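Local coordinates for protein 16.4 kDa salivary peptide (Culex quinquefasciatus, PDB 7KC8) that is a mosquito salivary protein of unknown function whose ricin-type beta-trefoil fold suggests that it may bind sugars, at residues A[50-55]-A[85-90]; A[15-20]-A[107-112]. One frame throughout, in Å; residues are numbered along the deposited sequence.

How the contacts relate
The two contacts show how a beta-trefoil joins strands far apart in sequence, with strands meeting steeply and buried side chains packing between them. Along the chain the order is 15-20, 50-55, 85-90 and 107-112, so contact 1 falls wholly within the interval that contact 2 spans. Their centres lie about 16 Å apart, and contact 1 is the nearer to the middle of the molecule. Strand 95-100 pairs with both 87-92 and 105-109, linking one half of each contact through an antiparallel sheet. The two also touch directly, where Trp87 CH2 packs 3.9 Å from Leu107 CD1, so both feed a common hydrophobic interior.

Contact 1. Residues A[50-55]-A[85-90]; sequences YKIRPR and NVWKVE
A single antiparallel bridge, the hydrogen-bonded pair Tyr50 and Trp87, joins two strands of this beta-trefoil that otherwise diverge at 100°. Its two bonds are unequal. Trp87 N donates to Tyr50 O over 2.6 Å, nearly along the C=O axis, whereas the return bond from Tyr50 N to Trp87 O is bent to 127° and weak. Val86 CA adds a CA-H...O contact to the same Tyr50 O.

Where the strands part, a water takes over: it accepts from Ile52 N at 2.9 Å and donates to Asn85 O at 2.5 Å, linking a backbone amide and a carbonyl that do not meet. This water has more acceptors within reach than protons to give, so its donation may be shared. It lies at the edge of the Trp87 indole, in its plane; NE1 of Trp87 is hydrogen-bonded to Leu61 O. The Ile52 and Trp87 side chains cross at about a right angle, Ile52 CD1 being 4.2 Å from Trp87 CG.

The Tyr50 ring, with CG anti to the carbonyl carbon (chi1 -61°), presents its edge to Trp87 O, and Tyr50 CD2 packs 3.6 Å from Val89 CB. Lys51 runs alongside Asn85, with Lys51 CG 3.4 Å from Asn85 O, while a cation-pi interaction engages its charge with Tyr60.

Strand 40-46 pairs along 49-54, whose far end is tied to Val139 O by Arg53 NH2; strand 95-100 pairs with 87-92, and Leu61 of strand 60-63 lies against Ile52.

Contact 2. Residues A[15-20]-A[107-112]; sequences NAKHIN and LVISGS
In this beta-trefoil, strands 17-21 and 105-109 cross at 109° without backbone pairing, and side chains bridge the gap. Segment 15-20 enters through a G1 beta bulge, in which Ala16 and Lys17 both face Phe12 on strand 8-12.

Asn15, just ahead of the bulge, has CG anti to its carbonyl carbon, and its amide reaches across to bond to the other backbone. Asn15 ND2 lies only 2.6 Å from Ile109 O, yet the angle of 126° makes the bond weak. Asn15 ND2 also rests 3.5 Å from Ile109 CG2.

At Lys17 the aliphatic root does the packing: Lys17 CB lies 3.8 Å from Ile109 CD1, after which the chain bends at chi2 (-65°) and carries NZ away to a salt bridge with Asp36. The side chain of His18 points away from the crossing and touches Lys11 and Lys38.

Ile19 divides its side chain between two partners. Its CG1 meets Ile109 CD1 obliquely, while its CD1 reaches Leu107 CD2 tip to tip. Trp128 touches both Ile19 and Ile109, closing this apolar cluster beside strand 128-132. With CG1 anti to the carbonyl carbon and the chain extended beyond it, Ile109 CD1 comes within 3.4 Å of Lys17 O.

Contact 1. Residues A[50-55]-A[85-90]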
ATOM      1  N   TYR A  50      -7.957   7.377   2.601  1.00 33.22           N
ATOM      2  CA  TYR A  50      -6.515   7.729   2.711  1.00 30.94           C
ATOM      3  C   TYR A  50      -5.715   7.480   1.431  1.00 30.77           C
ATOM      4  O   TYR A  50      -6.137   6.659   0.627  1.00 29.51           O
ATOM      5  CB  TYR A  50      -5.831   6.854   3.769  1.00 23.05           C
ATOM      6  CG  TYR A  50      -6.366   6.958   5.176  1.00 29.68           C
ATOM      7  CD1 TYR A  50      -5.889   7.918   6.050  1.00 29.23           C
ATOM      8  CD2 TYR A  50      -7.347   6.096   5.638  1.00 22.03           C
ATOM      9  CE1 TYR A  50      -6.372   8.019   7.345  1.00 31.04           C
ATOM     10  CE2 TYR A  50      -7.849   6.189   6.925  1.00 21.79           C
ATOM     11  CZ  TYR A  50      -7.358   7.156   7.783  1.00 28.09           C
ATOM     12  OH  TYR A  50      -7.840   7.255   9.056  1.00 35.04           O
ATOM     13  N   LYS A  51      -4.606   8.194   1.237  1.00 28.81           N
ATOM     14  CA  LYS A  51      -3.662   7.982   0.157  1.00 28.98           C
ATOM     15  C   LYS A  51      -2.341   7.569   0.778  1.00 26.96           C
ATOM     16  O   LYS A  51      -2.091   7.804   1.962  1.00 22.85           O
ATOM     17  CB  LYS A  51      -3.517   9.239  -0.720  1.00 26.90           C
ATOM     18  CG  LYS A  51      -4.750   9.460  -1.609  1.00 24.48           C
ATOM     19  CD  LYS A  51      -4.835  10.847  -2.244  1.00 38.31           C
ATOM     20  CE  LYS A  51      -3.870  11.008  -3.405  1.00 38.72           C
ATOM     21  NZ  LYS A  51      -4.333  12.087  -4.333  1.00 37.54           N
ATOM     22  N   ILE A  52      -1.522   6.882  -0.009  1.00 26.43           N
ATOM     23  CA  ILE A  52      -0.317   6.248   0.507  1.00 22.80           C
ATOM     24  C   ILE A  52       0.806   6.513  -0.480  1.00 23.19           C
ATOM     25  O   ILE A  52       0.609   6.408  -1.694  1.00 23.86           O
ATOM     26  CB  ILE A  52      -0.521   4.733   0.736  1.00 25.04           C
ATOM     27  CG1 ILE A  52      -1.633   4.480   1.771  1.00 24.03           C
ATOM     28  CG2 ILE A  52       0.784   4.050   1.166  1.00 14.78           C
ATOM     29  CD1 ILE A  52      -1.943   2.989   2.020  1.00 18.97           C
ATOM     30  N   ARG A  53       1.968   6.896   0.035  1.00 24.10           N
ATOM     31  CA  ARG A  53       3.142   7.198  -0.769  1.00 28.00           C
ATOM     32  C   ARG A  53       4.381   6.772  -0.005  1.00 26.16           C
ATOM     33  O   ARG A  53       4.378   6.757   1.232  1.00 26.90           O
ATOM     34  CB  ARG A  53       3.247   8.693  -1.111  1.00 28.87           C
ATOM     35  CG  ARG A  53       3.138   9.586   0.114  1.00 35.29           C
ATOM     36  CD  ARG A  53       3.736  10.949  -0.126  1.00 30.28           C
ATOM     37  NE  ARG A  53       5.175  10.869  -0.289  1.00 28.17           N
ATOM     38  CZ  ARG A  53       5.959  11.922  -0.487  1.00 34.84           C
ATOM     39  NH1 ARG A  53       5.435  13.135  -0.534  1.00 34.39           N
ATOM     40  NH2 ARG A  53       7.270  11.763  -0.636  1.00 30.71           N
ATOM     41  N   PRO A  54       5.446   6.404  -0.704  1.00 26.45           N
ATOM     42  CA  PRO A  54       6.695   6.121  -0.005  1.00 26.57           C
ATOM     43  C   PRO A  54       7.291   7.417   0.516  1.00 29.70           C
ATOM     44  O   PRO A  54       7.060   8.495  -0.037  1.00 27.65           O
ATOM     45  CB  PRO A  54       7.572   5.482  -1.084  1.00 22.54           C
ATOM     46  CG  PRO A  54       7.056   6.026  -2.342  1.00 26.10           C
ATOM     47  CD  PRO A  54       5.584   6.245  -2.159  1.00 24.39           C
ATOM     48  N   ARG A  55       8.067   7.294   1.596  1.00 27.56           N
ATOM     49  CA  ARG A  55       8.622   8.471   2.255  1.00 27.55           C
ATOM     50  C   ARG A  55       9.467   9.308   1.301  1.00 32.21           C
ATOM     51  O   ARG A  55       9.469  10.542   1.396  1.00 34.16           O
ATOM     52  CB  ARG A  55       9.457   8.060   3.474  1.00 33.95           C
ATOM     53  CG  ARG A  55       9.961   9.251   4.309  1.00 33.50           C
ATOM     54  CD  ARG A  55      10.913   8.851   5.429  1.00 30.67           C
ATOM     55  NE  ARG A  55      12.104   8.159   4.942  1.00 38.92           N
ATOM     56  CZ  ARG A  55      13.183   8.766   4.460  1.00 38.56           C
ATOM     57  NH1 ARG A  55      13.226  10.083   4.388  1.00 42.26           N
ATOM     58  NH2 ARG A  55      14.219   8.057   4.042  1.00 44.74           N
ATOM     59  N   ASN A  85      -6.124   5.357  -6.466  1.00 24.04           N
ATOM     60  CA  ASN A  85      -5.044   5.650  -5.538  1.00 24.37           C
ATOM     61  C   ASN A  85      -5.558   6.035  -4.157  1.00 27.13           C
ATOM     62  O   ASN A  85      -4.800   6.594  -3.353  1.00 23.71           O
ATOM     63  CB  ASN A  85      -4.167   6.765  -6.100  1.00 24.91           C
ATOM     64  CG  ASN A  85      -4.937   8.063  -6.311  1.00 31.56           C
ATOM     65  OD1 ASN A  85      -6.148   8.143  -6.058  1.00 30.92           O
ATOM     66  ND2 ASN A  85      -4.232   9.090  -6.756  1.00 27.84           N
ATOM     67  N   VAL A  86      -6.831   5.770  -3.877  1.00 24.24           N
ATOM     68  CA  VAL A  86      -7.462   6.090  -2.599  1.00 25.09           C
ATOM     69  C   VAL A  86      -7.712   4.780  -1.873  1.00 29.47           C
ATOM     70  O   VAL A  86      -8.208   3.825  -2.476  1.00 25.93           O
ATOM     71  CB  VAL A  86      -8.773   6.869  -2.794  1.00 24.07           C
ATOM     72  CG1 VAL A  86      -9.533   6.970  -1.479  1.00 27.23           C
ATOM     73  CG2 VAL A  86      -8.497   8.265  -3.380  1.00 20.18           C
ATOM     74  N   TRP A  87      -7.369   4.734  -0.585  1.00 27.20           N
ATOM     75  CA  TRP A  87      -7.345   3.489   0.173  1.00 24.66           C
ATOM     76  C   TRP A  87      -8.133   3.631   1.463  1.00 29.41           C
ATOM     77  O   TRP A  87      -7.954   4.604   2.206  1.00 24.58           O
ATOM     78  CB  TRP A  87      -5.917   3.078   0.507  1.00 25.36           C
ATOM     79  CG  TRP A  87      -5.103   2.854  -0.692  1.00 26.13           C
ATOM     80  CD1 TRP A  87      -4.356   3.785  -1.365  1.00 22.44           C
ATOM     81  CD2 TRP A  87      -4.957   1.618  -1.403  1.00 21.99           C
ATOM     82  NE1 TRP A  87      -3.742   3.194  -2.448  1.00 26.98           N
ATOM     83  CE2 TRP A  87      -4.096   1.868  -2.496  1.00 21.23           C
ATOM     84  CE3 TRP A  87      -5.465   0.325  -1.216  1.00 20.65           C
ATOM     85  CZ2 TRP A  87      -3.719   0.867  -3.395  1.00 19.86           C
ATOM     86  CZ3 TRP A  87      -5.097  -0.675  -2.117  1.00 17.73           C
ATOM     87  CH2 TRP A  87      -4.239  -0.394  -3.195  1.00 24.23           C
ATOM     88  N   LYS A  88      -9.006   2.659   1.716  1.00 24.83           N
ATOM     89  CA  LYS A  88      -9.663   2.542   3.006  1.00 27.11           C
ATOM     90  C   LYS A  88      -8.721   1.819   3.954  1.00 23.60           C
ATOM     91  O   LYS A  88      -8.127   0.801   3.589  1.00 27.13           O
ATOM     92  CB  LYS A  88     -10.985   1.789   2.869  1.00 28.79           C
ATOM     93  CG  LYS A  88     -11.832   1.783   4.108  1.00 23.15           C
ATOM     94  CD  LYS A  88     -13.156   1.083   3.837  1.00 28.88           C
ATOM     95  N   VAL A  89      -8.530   2.377   5.143  1.00 23.95           N
ATOM     96  CA  VAL A  89      -7.613   1.824   6.135  1.00 26.16           C
ATOM     97  C   VAL A  89      -8.376   1.767   7.445  1.00 28.82           C
ATOM     98  O   VAL A  89      -8.791   2.809   7.972  1.00 30.00           O
ATOM     99  CB  VAL A  89      -6.328   2.666   6.277  1.00 26.55           C
ATOM    100  CG1 VAL A  89      -5.411   2.082   7.329  1.00 27.29           C
ATOM    101  CG2 VAL A  89      -5.596   2.759   4.943  1.00 22.91           C
ATOM    102  N   GLU A  90      -8.594   0.563   7.957  1.00 29.10           N
ATOM    103  CA  GLU A  90      -9.516   0.385   9.070  1.00 30.77           C
ATOM    104  C   GLU A  90      -8.881  -0.437  10.181  1.00 31.01           C
ATOM    105  O   GLU A  90      -8.236  -1.455   9.933  1.00 31.21           O
ATOM    106  CB  GLU A  90     -10.801  -0.274   8.602  1.00 23.81           C
ATOM    107  CG  GLU A  90     -11.579   0.554   7.619  1.00 24.74           C
ATOM    108  CD  GLU A  90     -12.213   1.763   8.259  1.00 32.25           C
ATOM    109  OE1 GLU A  90     -12.154   1.909   9.501  1.00 35.73           O
ATOM    110  OE2 GLU A  90     -12.784   2.573   7.506  1.00 40.80           O
TER
HETATM  111  O   HOH W   1      -2.399   6.184  -2.666  1.00 28.50           O

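Contact 2. Residues A[15-20]-A[107-112]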
ATOM      1  N   ASN A  15       2.483 -13.000   6.410  1.00 37.67           N
ATOM      2  CA  ASN A  15       3.715 -13.252   5.665  1.00 42.22           C
ATOM      3  C   ASN A  15       4.967 -12.684   6.308  1.00 36.67           C
ATOM      4  O   ASN A  15       6.064 -13.061   5.897  1.00 32.20           O
ATOM      5  CB  ASN A  15       3.650 -12.621   4.264  1.00 40.03           C
ATOM      6  CG  ASN A  15       2.515 -13.125   3.450  1.00 45.14           C
ATOM      7  OD1 ASN A  15       1.849 -14.092   3.825  1.00 67.08           O
ATOM      8  ND2 ASN A  15       2.292 -12.499   2.302  1.00 36.79           N
ATOM      9  N   ALA A  16       4.826 -11.724   7.221  1.00 32.10           N
ATOM     10  CA  ALA A  16       5.942 -10.947   7.748  1.00 33.33           C
ATOM     11  C   ALA A  16       6.668 -10.168   6.651  1.00 38.28           C
ATOM     12  O   ALA A  16       7.873  -9.912   6.749  1.00 43.98           O
ATOM     13  CB  ALA A  16       6.919 -11.836   8.517  1.00 39.61           C
ATOM     14  N   LYS A  17       5.946  -9.767   5.607  1.00 34.96           N
ATOM     15  CA  LYS A  17       6.528  -9.062   4.471  1.00 35.09           C
ATOM     16  C   LYS A  17       6.130  -7.592   4.491  1.00 33.03           C
ATOM     17  O   LYS A  17       4.944  -7.268   4.633  1.00 37.80           O
ATOM     18  CB  LYS A  17       6.093  -9.697   3.148  1.00 31.67           C
ATOM     19  CG  LYS A  17       6.663 -11.085   2.896  1.00 39.71           C
ATOM     20  CD  LYS A  17       8.188 -11.066   2.729  1.00 34.92           C
ATOM     21  CE  LYS A  17       8.691 -12.400   2.185  1.00 32.78           C
ATOM     22  NZ  LYS A  17      10.066 -12.291   1.633  1.00 39.46           N
ATOM     23  N   HIS A  18       7.114  -6.739   4.287  1.00 30.94           N
ATOM     24  CA  HIS A  18       6.850  -5.299   4.128  1.00 25.75           C
ATOM     25  C   HIS A  18       6.691  -5.017   2.640  1.00 26.91           C
ATOM     26  O   HIS A  18       7.131  -5.789   1.846  1.00 29.38           O
ATOM     27  CB  HIS A  18       8.011  -4.463   4.633  1.00 26.19           C
ATOM     28  CG  HIS A  18       8.245  -4.524   6.094  1.00 30.95           C
ATOM     29  ND1 HIS A  18       8.019  -3.474   6.904  1.00 33.12           N
ATOM     30  CD2 HIS A  18       8.731  -5.492   6.876  1.00 24.41           C
ATOM     31  CE1 HIS A  18       8.332  -3.799   8.123  1.00 27.77           C
ATOM     32  NE2 HIS A  18       8.758  -5.012   8.127  1.00 25.69           N
ATOM     33  N   ILE A  19       5.987  -3.960   2.299  1.00 31.39           N
ATOM     34  CA  ILE A  19       5.901  -3.505   0.917  1.00 26.77           C
ATOM     35  C   ILE A  19       7.224  -2.843   0.547  1.00 31.27           C
ATOM     36  O   ILE A  19       7.547  -1.768   1.061  1.00 33.21           O
ATOM     37  CB  ILE A  19       4.737  -2.524   0.719  1.00 27.16           C
ATOM     38  CG1 ILE A  19       3.394  -3.155   1.059  1.00 28.95           C
ATOM     39  CG2 ILE A  19       4.705  -2.030  -0.715  1.00 17.29           C
ATOM     40  CD1 ILE A  19       2.256  -2.148   0.994  1.00 19.63           C
ATOM     41  N   ASN A  20       7.977  -3.463  -0.354  1.00 29.63           N
ATOM     42  CA  ASN A  20       9.188  -2.860  -0.896  1.00 30.94           C
ATOM     43  C   ASN A  20       8.935  -2.410  -2.332  1.00 31.44           C
ATOM     44  O   ASN A  20       7.966  -2.817  -2.979  1.00 27.70           O
ATOM     45  CB  ASN A  20      10.369  -3.844  -0.850  1.00 29.73           C
ATOM     46  CG  ASN A  20      10.771  -4.213   0.564  1.00 31.98           C
ATOM     47  OD1 ASN A  20      10.139  -3.787   1.531  1.00 38.98           O
ATOM     48  ND2 ASN A  20      11.802  -5.031   0.691  1.00 30.95           N
ATOM     49  N   LEU A 107      -6.032  -4.975   0.107  1.00 21.02           N
ATOM     50  CA  LEU A 107      -4.598  -4.993  -0.178  1.00 22.53           C
ATOM     51  C   LEU A 107      -4.004  -6.176   0.587  1.00 26.12           C
ATOM     52  O   LEU A 107      -4.347  -6.398   1.743  1.00 28.29           O
ATOM     53  CB  LEU A 107      -3.942  -3.681   0.211  1.00 22.72           C
ATOM     54  CG  LEU A 107      -2.479  -3.645  -0.177  1.00 24.33           C
ATOM     55  CD1 LEU A 107      -2.332  -3.479  -1.672  1.00 17.74           C
ATOM     56  CD2 LEU A 107      -1.774  -2.550   0.578  1.00 26.63           C
ATOM     57  N   VAL A 108      -3.095  -6.865  -0.065  1.00 23.10           N
ATOM     58  CA  VAL A 108      -2.524  -8.110   0.472  1.00 26.96           C
ATOM     59  C   VAL A 108      -1.151  -8.342  -0.159  1.00 30.10           C
ATOM     60  O   VAL A 108      -0.879  -7.790  -1.198  1.00 25.40           O
ATOM     61  CB  VAL A 108      -3.524  -9.199   0.058  1.00 27.68           C
ATOM     62  CG1 VAL A 108      -2.964 -10.242  -0.879  1.00 22.35           C
ATOM     63  CG2 VAL A 108      -4.336  -9.760   1.198  1.00 30.33           C
ATOM     64  N   ILE A 109      -0.293  -9.068   0.540  1.00 30.51           N
ATOM     65  CA  ILE A 109       0.973  -9.563  -0.059  1.00 25.98           C
ATOM     66  C   ILE A 109       0.754 -11.062  -0.262  1.00 27.64           C
ATOM     67  O   ILE A 109       0.448 -11.730   0.681  1.00 29.49           O
ATOM     68  CB  ILE A 109       2.205  -9.213   0.775  1.00 25.50           C
ATOM     69  CG1 ILE A 109       2.400  -7.707   0.866  1.00 20.71           C
ATOM     70  CG2 ILE A 109       3.423  -9.894   0.198  1.00 33.34           C
ATOM     71  CD1 ILE A 109       3.660  -7.311   1.535  1.00 26.11           C
ATOM     72  N   SER A 110       0.909 -11.545  -1.481  1.00 26.88           N
ATOM     73  CA  SER A 110       0.604 -12.930  -1.812  1.00 26.32           C
ATOM     74  C   SER A 110       1.700 -13.875  -1.331  1.00 29.46           C
ATOM     75  O   SER A 110       2.782 -13.462  -0.899  1.00 35.73           O
ATOM     76  CB  SER A 110       0.424 -13.105  -3.318  1.00 31.82           C
ATOM     77  OG  SER A 110       1.677 -13.379  -3.926  1.00 38.10           O
ATOM     78  N   GLY A 111       1.400 -15.173  -1.418  1.00 28.65           N
ATOM     79  CA  GLY A 111       2.375 -16.190  -1.056  1.00 33.74           C
ATOM     80  C   GLY A 111       3.651 -16.116  -1.872  1.00 37.65           C
ATOM     81  O   GLY A 111       4.732 -16.423  -1.364  1.00 37.20           O
ATOM     82  N   SER A 112       3.551 -15.687  -3.132  1.00 34.69           N
ATOM     83  CA  SER A 112       4.708 -15.488  -3.996  1.00 35.93           C
ATOM     84  C   SER A 112       5.261 -14.050  -3.954  1.00 40.38           C
ATOM     85  O   SER A 112       5.981 -13.649  -4.881  1.00 35.59           O
ATOM     86  CB  SER A 112       4.348 -15.865  -5.434  1.00 32.61           C
ATOM     87  OG  SER A 112       3.268 -15.068  -5.904  1.00 39.78           O
TER